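PDB 4AZI: beta-n-acetylhexosaminidase from Streptococcus pneumoniae, which probably removes terminal beta-linked N-acetylhexosamine residues from glycans, as one of the family 20 glycoside hydrolase modules of the exo-beta-D-N-acetylglucosaminidase StrH. Local coordinates for residues A138-V143 and K198-Y203; Q192-L197 and W255-A260. The protein carries 2 engineered substitutions. All coordinates share one frame; numbering follows the deposited sequence. Where two conformers were deposited one is given.

In the fold
Both contacts are built on helix 193-199, which sits in the loop region following strand 176-180 of the TIM barrel. Contact 2 uses its first turn, contact 1 the residues just after its C-terminal end; their centres lie about 12 Å apart. Contact 2 is buried and includes Y257 of the inhibitor pocket, whose side chain is about 4 Å from the bound carbamate at the nearest atoms; contact 1 is at the surface. Among the links between them, D141 OD1 lies 2.9 Å from Y196 OH, a probable hydrogen bond; F140 CD1 packs on Y196 CD2 at 3.8 Å; and L202 N, 2.7 Å from L197 O, helps close the helix.

Contact 1: A138-V143 and K198-Y203; sequences AHFDKV and KWYQLY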
loop_
_atom_site.group_PDB
_atom_site.type_symbol
_atom_site.label_atom_id
_atom_site.label_comp_id
_atom_site.label_asym_id
_atom_site.label_seq_id
_atom_site.Cartn_x
_atom_site.Cartn_y
_atom_site.Cartn_z
ATOM N N ALA A 138 -1.496 -6.944 -23.099
ATOM C CA ALA A 138 -2.215 -5.931 -23.844
ATOM C C ALA A 138 -1.313 -5.475 -24.983
ATOM O O ALA A 138 -0.083 -5.470 -24.858
ATOM C CB ALA A 138 -2.582 -4.761 -22.947
ATOM N N HIS A 139 -1.935 -5.098 -26.087
ATOM C CA HIS A 139 -1.246 -4.765 -27.322
ATOM C C HIS A 139 -1.914 -3.560 -27.937
ATOM O O HIS A 139 -3.035 -3.651 -28.447
ATOM C CB HIS A 139 -1.287 -5.998 -28.228
ATOM C CG HIS A 139 -0.665 -5.809 -29.594
ATOM N ND1 HIS A 139 -0.758 -6.749 -30.558
ATOM C CD2 HIS A 139 0.065 -4.759 -30.141
ATOM C CE1 HIS A 139 -0.122 -6.326 -31.659
ATOM N NE2 HIS A 139 0.386 -5.112 -31.406
ATOM N N PHE A 140 -1.235 -2.417 -27.855
ATOM C CA PHE A 140 -1.728 -1.160 -28.428
ATOM C C PHE A 140 -0.691 -0.587 -29.407
ATOM O O PHE A 140 -0.502 -1.154 -30.482
ATOM C CB PHE A 140 -2.113 -0.160 -27.324
ATOM C CG PHE A 140 -3.266 -0.619 -26.460
ATOM C CD1 PHE A 140 -4.558 -0.694 -26.977
ATOM C CD2 PHE A 140 -3.061 -0.977 -25.132
ATOM C CE1 PHE A 140 -5.619 -1.122 -26.191
ATOM C CE2 PHE A 140 -4.123 -1.408 -24.340
ATOM C CZ PHE A 140 -5.400 -1.477 -24.871
ATOM N N ASP A 141 -0.019 0.508 -29.043
ATOM C CA ASP A 141 1.063 1.081 -29.859
ATOM C C ASP A 141 2.220 0.108 -30.023
ATOM O O ASP A 141 2.996 0.200 -30.977
ATOM C CB ASP A 141 1.620 2.349 -29.220
ATOM C CG ASP A 141 0.652 3.503 -29.249
ATOM O OD1 ASP A 141 -0.492 3.345 -29.736
ATOM O OD2 ASP A 141 1.048 4.577 -28.767
ATOM N N LYS A 142 2.351 -0.777 -29.041
ATOM C CA LYS A 142 3.273 -1.902 -29.077
ATOM C C LYS A 142 2.764 -2.950 -28.102
ATOM O O LYS A 142 1.763 -2.728 -27.410
ATOM C CB LYS A 142 4.693 -1.473 -28.706
ATOM C CG LYS A 142 4.860 -0.875 -27.317
ATOM C CD LYS A 142 6.314 -0.974 -26.878
ATOM C CE LYS A 142 6.574 -0.109 -25.660
ATOM N NZ LYS A 142 7.875 -0.414 -25.000
ATOM N N VAL A 143 3.442 -4.093 -28.059
ATOM C CA VAL A 143 3.146 -5.107 -27.059
ATOM C C VAL A 143 3.615 -4.600 -25.701
ATOM O O VAL A 143 4.785 -4.255 -25.524
ATOM C CB VAL A 143 3.785 -6.465 -27.415
ATOM C CG1 VAL A 143 3.560 -7.482 -26.303
ATOM C CG2 VAL A 143 3.213 -6.977 -28.734
ATOM N N LYS A 198 -11.265 3.221 -23.747
ATOM C CA LYS A 198 -12.552 3.756 -24.219
ATOM C C LYS A 198 -12.658 3.699 -25.743
ATOM O O LYS A 198 -13.699 3.302 -26.291
ATOM C CB LYS A 198 -12.804 5.181 -23.691
ATOM C CG LYS A 198 -13.102 5.215 -22.195
ATOM C CD LYS A 198 -13.713 6.535 -21.735
ATOM C CE LYS A 198 -14.294 6.375 -20.334
ATOM N NZ LYS A 198 -14.646 7.649 -19.629
ATOM N N TRP A 199 -11.566 4.074 -26.405
ATOM C CA TRP A 199 -11.437 4.030 -27.861
ATOM C C TRP A 199 -11.740 2.666 -28.403
ATOM O O TRP A 199 -12.436 2.531 -29.406
ATOM C CB TRP A 199 -10.022 4.435 -28.263
ATOM C CG TRP A 199 -9.798 4.519 -29.756
ATOM C CD1 TRP A 199 -9.514 3.478 -30.637
ATOM C CD2 TRP A 199 -9.830 5.724 -30.588
ATOM N NE1 TRP A 199 -9.375 3.947 -31.918
ATOM C CE2 TRP A 199 -9.553 5.284 -31.959
ATOM C CE3 TRP A 199 -10.053 7.076 -30.344
ATOM C CZ2 TRP A 199 -9.503 6.172 -33.021
ATOM C CZ3 TRP A 199 -10.003 7.965 -31.428
ATOM C CH2 TRP A 199 -9.732 7.519 -32.732
ATOM N N TYR A 200 -11.212 1.637 -27.746
ATOM C CA TYR A 200 -11.434 0.265 -28.195
ATOM C C TYR A 200 -12.671 -0.394 -27.583
ATOM O O TYR A 200 -12.884 -1.598 -27.754
ATOM C CB TYR A 200 -10.169 -0.580 -27.990
ATOM C CG TYR A 200 -9.096 -0.240 -28.996
ATOM C CD1 TYR A 200 -9.211 -0.647 -30.330
ATOM C CD2 TYR A 200 -7.981 0.509 -28.629
ATOM C CE1 TYR A 200 -8.238 -0.323 -31.263
ATOM C CE2 TYR A 200 -7.001 0.838 -29.552
ATOM C CZ TYR A 200 -7.131 0.419 -30.866
ATOM O OH TYR A 200 -6.153 0.745 -31.781
ATOM N N GLN A 201 -13.496 0.418 -26.918
ATOM C CA GLN A 201 -14.651 -0.043 -26.145
ATOM C C GLN A 201 -14.309 -1.200 -25.182
ATOM O O GLN A 201 -15.067 -2.164 -25.041
ATOM C CB GLN A 201 -15.836 -0.374 -27.061
ATOM C CG GLN A 201 -16.400 0.832 -27.799
ATOM C CD GLN A 201 -17.597 0.479 -28.666
ATOM O OE1 GLN A 201 -18.436 -0.337 -28.281
ATOM N NE2 GLN A 201 -17.686 1.097 -29.839
ATOM N N LEU A 202 -13.166 -1.071 -24.510
ATOM C CA LEU A 202 -12.718 -2.053 -23.513
ATOM C C LEU A 202 -12.765 -1.558 -22.044
ATOM O O LEU A 202 -12.395 -2.305 -21.129
ATOM C CB LEU A 202 -11.305 -2.551 -23.856
ATOM C CG LEU A 202 -11.093 -3.374 -25.136
ATOM C CD1 LEU A 202 -9.614 -3.459 -25.485
ATOM C CD2 LEU A 202 -11.672 -4.769 -24.970
ATOM N N TYR A 203 -13.211 -0.316 -21.824
ATOM C CA TYR A 203 -13.286 0.261 -20.463
ATOM C C TYR A 203 -14.332 -0.454 -19.595
ATOM O O TYR A 203 -14.119 -0.660 -18.400
ATOM C CB TYR A 203 -13.555 1.772 -20.522
ATOM C CG TYR A 203 -13.581 2.502 -19.183
ATOM C CD1 TYR A 203 -12.450 2.551 -18.363
ATOM C CD2 TYR A 203 -14.723 3.193 -18.764
ATOM C CE1 TYR A 203 -12.469 3.239 -17.157
ATOM C CE2 TYR A 203 -14.745 3.887 -17.545
ATOM C CZ TYR A 203 -13.607 3.902 -16.749
ATOM O OH TYR A 203 -13.604 4.578 -15.544
#
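Y200, the first residue past helix 193-199 to leave helical phi/psi, makes the direct contact with F140, while W199 before it covers one face of the Y200 ring, W199 CD1 standing 3.7 Å above its centre. The CD2-CE2 side of Y200 lies beside the CD1-CE1 side of F140, with Y200 CD2 3.8 Å from F140 CE1 and Y200 CE2 3.9 Å from F140 CD1. Y200 CD2 comes to the edge of the F140 ring, near its plane, while F140 CE1 approaches the Y200 ring obliquely. The pair is oblique overall, with ring centroids 5.8 Å apart and planes inclined at 35°. A chi1 of -64° sets the F140 ring beside its own backbone N and turns its CD1-CE1 side to the tyrosine.

Next, Q201, at positive phi, is the C-prime residue of a Schellman motif: Q201 N bonds to K198 O at 3.0 Å, and L202 N reaches L197 O. L202, its CB directed toward 138-143, packs on L197 and K151. Y203 opens helix 203-219. F140 itself follows strand 137-139 and also rests on Y184, joining that strand's end to the turn between the two helices.

Contact 2: Q192-L197 and W255-A260; sequences QGWYYL and WGYNLA
W194 lies in the first turn of helix 193-199, while Y257 and L259, which meet it, belong to an irregular segment between strand 246-249 and helix 262-267. Q192 is at the N-cap position, and the bond from Y196 N to Q192 O, 3.1 Å long, starts the helical pattern. In the loop, G256 has positive phi, and N258 is the centre of an inverse gamma turn whose closing bond, L259 N to Y257 O, is weak.

The indole N-H of W194, on NE1, donates to Y257 OH at 3.0 Å, with an N-H...O angle of 153°; the oxygen is tilted 16° out of the indole plane. Y257 OH is also hydrogen-bonded to D229, so two partners fix the position of the phenol end. Loops at the C-terminal ends of the barrel strands form the substrate pocket, as in other family 20 enzymes; Y257 lies in one of them and touches the bound inhibitor, and W194 stands behind it as a second-shell residue.

The planes of the indole's five-membered ring and the phenol are inclined at 48°. Beside the polar bond, W194 CD1 packs 3.5 Å from Y257 CE1. The phenol reaches the indole edge because Y257 CG lies trans to N and beside the carbonyl carbon. L259 adds its CD2 methyl, 4.2 Å from W194 CD1, and F206 meets the indole edge-to-face from helix 203-219.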
loop_
_atom_site.group_PDB
_atom_site.type_symbol
_atom_site.label_atom_id
_atom_site.label_comp_id
_atom_site.label_asym_id
_atom_site.label_seq_id
_atom_site.Cartn_x
_atom_site.Cartn_y
_atom_site.Cartn_z
ATOM N N GLN A 192 -1.598 6.927 -21.753
ATOM C CA GLN A 192 -2.969 7.289 -22.123
ATOM C C GLN A 192 -3.870 6.060 -22.079
ATOM O O GLN A 192 -4.829 5.950 -22.847
ATOM C CB GLN A 192 -3.006 7.917 -23.521
ATOM C CG GLN A 192 -2.022 9.060 -23.727
ATOM C CD GLN A 192 -1.944 9.485 -25.179
ATOM O OE1 GLN A 192 -1.008 9.119 -25.895
ATOM N NE2 GLN A 192 -2.953 10.226 -25.635
ATOM N N GLY A 193 -3.567 5.147 -21.159
ATOM C CA GLY A 193 -4.266 3.864 -21.048
ATOM C C GLY A 193 -5.779 3.923 -21.090
ATOM O O GLY A 193 -6.407 3.156 -21.808
ATOM N N TRP A 194 -6.367 4.843 -20.331
ATOM C CA TRP A 194 -7.832 4.939 -20.219
ATOM C C TRP A 194 -8.483 5.424 -21.482
ATOM O O TRP A 194 -9.541 4.916 -21.889
ATOM C CB TRP A 194 -8.219 5.799 -19.011
ATOM C CG TRP A 194 -7.418 5.385 -17.802
ATOM C CD1 TRP A 194 -6.388 6.081 -17.173
ATOM C CD2 TRP A 194 -7.485 4.104 -17.108
ATOM N NE1 TRP A 194 -5.855 5.343 -16.137
ATOM C CE2 TRP A 194 -6.472 4.153 -16.044
ATOM C CE3 TRP A 194 -8.275 2.971 -17.235
ATOM C CZ2 TRP A 194 -6.281 3.103 -15.168
ATOM C CZ3 TRP A 194 -8.069 1.915 -16.340
ATOM C CH2 TRP A 194 -7.088 1.982 -15.338
ATOM N N TYR A 195 -7.858 6.410 -22.115
ATOM C CA TYR A 195 -8.267 6.863 -23.435
ATOM C C TYR A 195 -8.260 5.692 -24.438
ATOM O O TYR A 195 -9.197 5.546 -25.211
ATOM C CB TYR A 195 -7.390 8.037 -23.897
ATOM C CG TYR A 195 -7.784 8.627 -25.238
ATOM C CD1 TYR A 195 -9.026 9.237 -25.424
ATOM C CD2 TYR A 195 -6.906 8.582 -26.316
ATOM C CE1 TYR A 195 -9.385 9.777 -26.657
ATOM C CE2 TYR A 195 -7.255 9.112 -27.548
ATOM C CZ TYR A 195 -8.495 9.702 -27.714
ATOM O OH TYR A 195 -8.821 10.227 -28.938
ATOM N N TYR A 196 -7.242 4.836 -24.392
ATOM C CA TYR A 196 -7.165 3.678 -25.308
ATOM C C TYR A 196 -8.238 2.621 -25.037
ATOM O O TYR A 196 -8.836 2.090 -25.980
ATOM C CB TYR A 196 -5.781 3.033 -25.291
ATOM C CG TYR A 196 -4.742 3.717 -26.153
ATOM C CD1 TYR A 196 -4.340 5.032 -25.896
ATOM C CD2 TYR A 196 -4.131 3.038 -27.206
ATOM C CE1 TYR A 196 -3.375 5.653 -26.678
ATOM C CE2 TYR A 196 -3.153 3.650 -27.984
ATOM C CZ TYR A 196 -2.784 4.955 -27.716
ATOM O OH TYR A 196 -1.820 5.571 -28.480
ATOM N N LEU A 197 -8.497 2.335 -23.758
ATOM C CA LEU A 197 -9.602 1.458 -23.380
ATOM C C LEU A 197 -10.948 1.939 -23.928
ATOM O O LEU A 197 -11.684 1.149 -24.520
ATOM C CB LEU A 197 -9.696 1.292 -21.858
ATOM C CG LEU A 197 -8.697 0.369 -21.151
ATOM C CD1 LEU A 197 -8.981 0.404 -19.662
ATOM C CD2 LEU A 197 -8.786 -1.061 -21.671
ATOM N N TRP A 255 -1.680 16.290 -18.209
ATOM C CA TRP A 255 -2.199 16.620 -19.542
ATOM C C TRP A 255 -2.751 15.408 -20.236
ATOM O O TRP A 255 -1.997 14.475 -20.519
ATOM C CB TRP A 255 -1.079 17.180 -20.406
ATOM C CG TRP A 255 -0.449 18.439 -19.876
ATOM C CD1 TRP A 255 0.564 18.549 -18.934
ATOM C CD2 TRP A 255 -0.760 19.818 -20.268
ATOM N NE1 TRP A 255 0.884 19.865 -18.711
ATOM C CE2 TRP A 255 0.127 20.676 -19.482
ATOM C CE3 TRP A 255 -1.652 20.402 -21.153
ATOM C CZ2 TRP A 255 0.104 22.052 -19.598
ATOM C CZ3 TRP A 255 -1.670 21.790 -21.255
ATOM C CH2 TRP A 255 -0.811 22.594 -20.496
ATOM N N GLY A 256 -4.061 15.384 -20.502
ATOM C CA GLY A 256 -4.651 14.248 -21.233
ATOM C C GLY A 256 -4.655 12.906 -20.500
ATOM O O GLY A 256 -4.822 11.847 -21.113
ATOM N N TYR A 257 -4.418 12.935 -19.196
ATOM C CA TYR A 257 -4.637 11.770 -18.350
ATOM C C TYR A 257 -5.761 12.242 -17.441
ATOM O O TYR A 257 -5.523 12.688 -16.320
ATOM C CB TYR A 257 -3.360 11.412 -17.580
ATOM C CG TYR A 257 -3.334 10.029 -16.945
ATOM C CD1 TYR A 257 -3.316 8.874 -17.726
ATOM C CD2 TYR A 257 -3.282 9.881 -15.555
ATOM C CE1 TYR A 257 -3.267 7.615 -17.141
ATOM C CE2 TYR A 257 -3.235 8.624 -14.966
ATOM C CZ TYR A 257 -3.231 7.499 -15.763
ATOM O OH TYR A 257 -3.188 6.257 -15.177
ATOM N N ASN A 258 -6.981 12.189 -17.980
ATOM C CA ASN A 258 -8.144 12.915 -17.450
ATOM C C ASN A 258 -8.918 12.207 -16.335
ATOM O O ASN A 258 -10.099 11.881 -16.490
ATOM C CB ASN A 258 -9.112 13.271 -18.584
ATOM C CG ASN A 258 -8.504 14.211 -19.607
ATOM O OD1 ASN A 258 -8.871 14.177 -20.777
ATOM N ND2 ASN A 258 -7.583 15.061 -19.170
ATOM N N LEU A 259 -8.260 12.017 -15.200
ATOM C CA LEU A 259 -8.850 11.245 -14.106
ATOM C C LEU A 259 -10.068 11.925 -13.494
ATOM O O LEU A 259 -10.251 13.139 -13.634
ATOM C CB LEU A 259 -7.789 10.938 -13.041
ATOM C CG LEU A 259 -6.440 10.513 -13.626
ATOM C CD1 LEU A 259 -5.422 10.199 -12.527
ATOM C CD2 LEU A 259 -6.636 9.333 -14.579
ATOM N N ALA A 260 -10.923 11.134 -12.854
ATOM C CA ALA A 260 -12.028 11.673 -12.075
ATOM C C ALA A 260 -11.485 12.574 -10.973
ATOM O O ALA A 260 -10.398 12.338 -10.441
ATOM C CB ALA A 260 -12.877 10.555 -11.481
#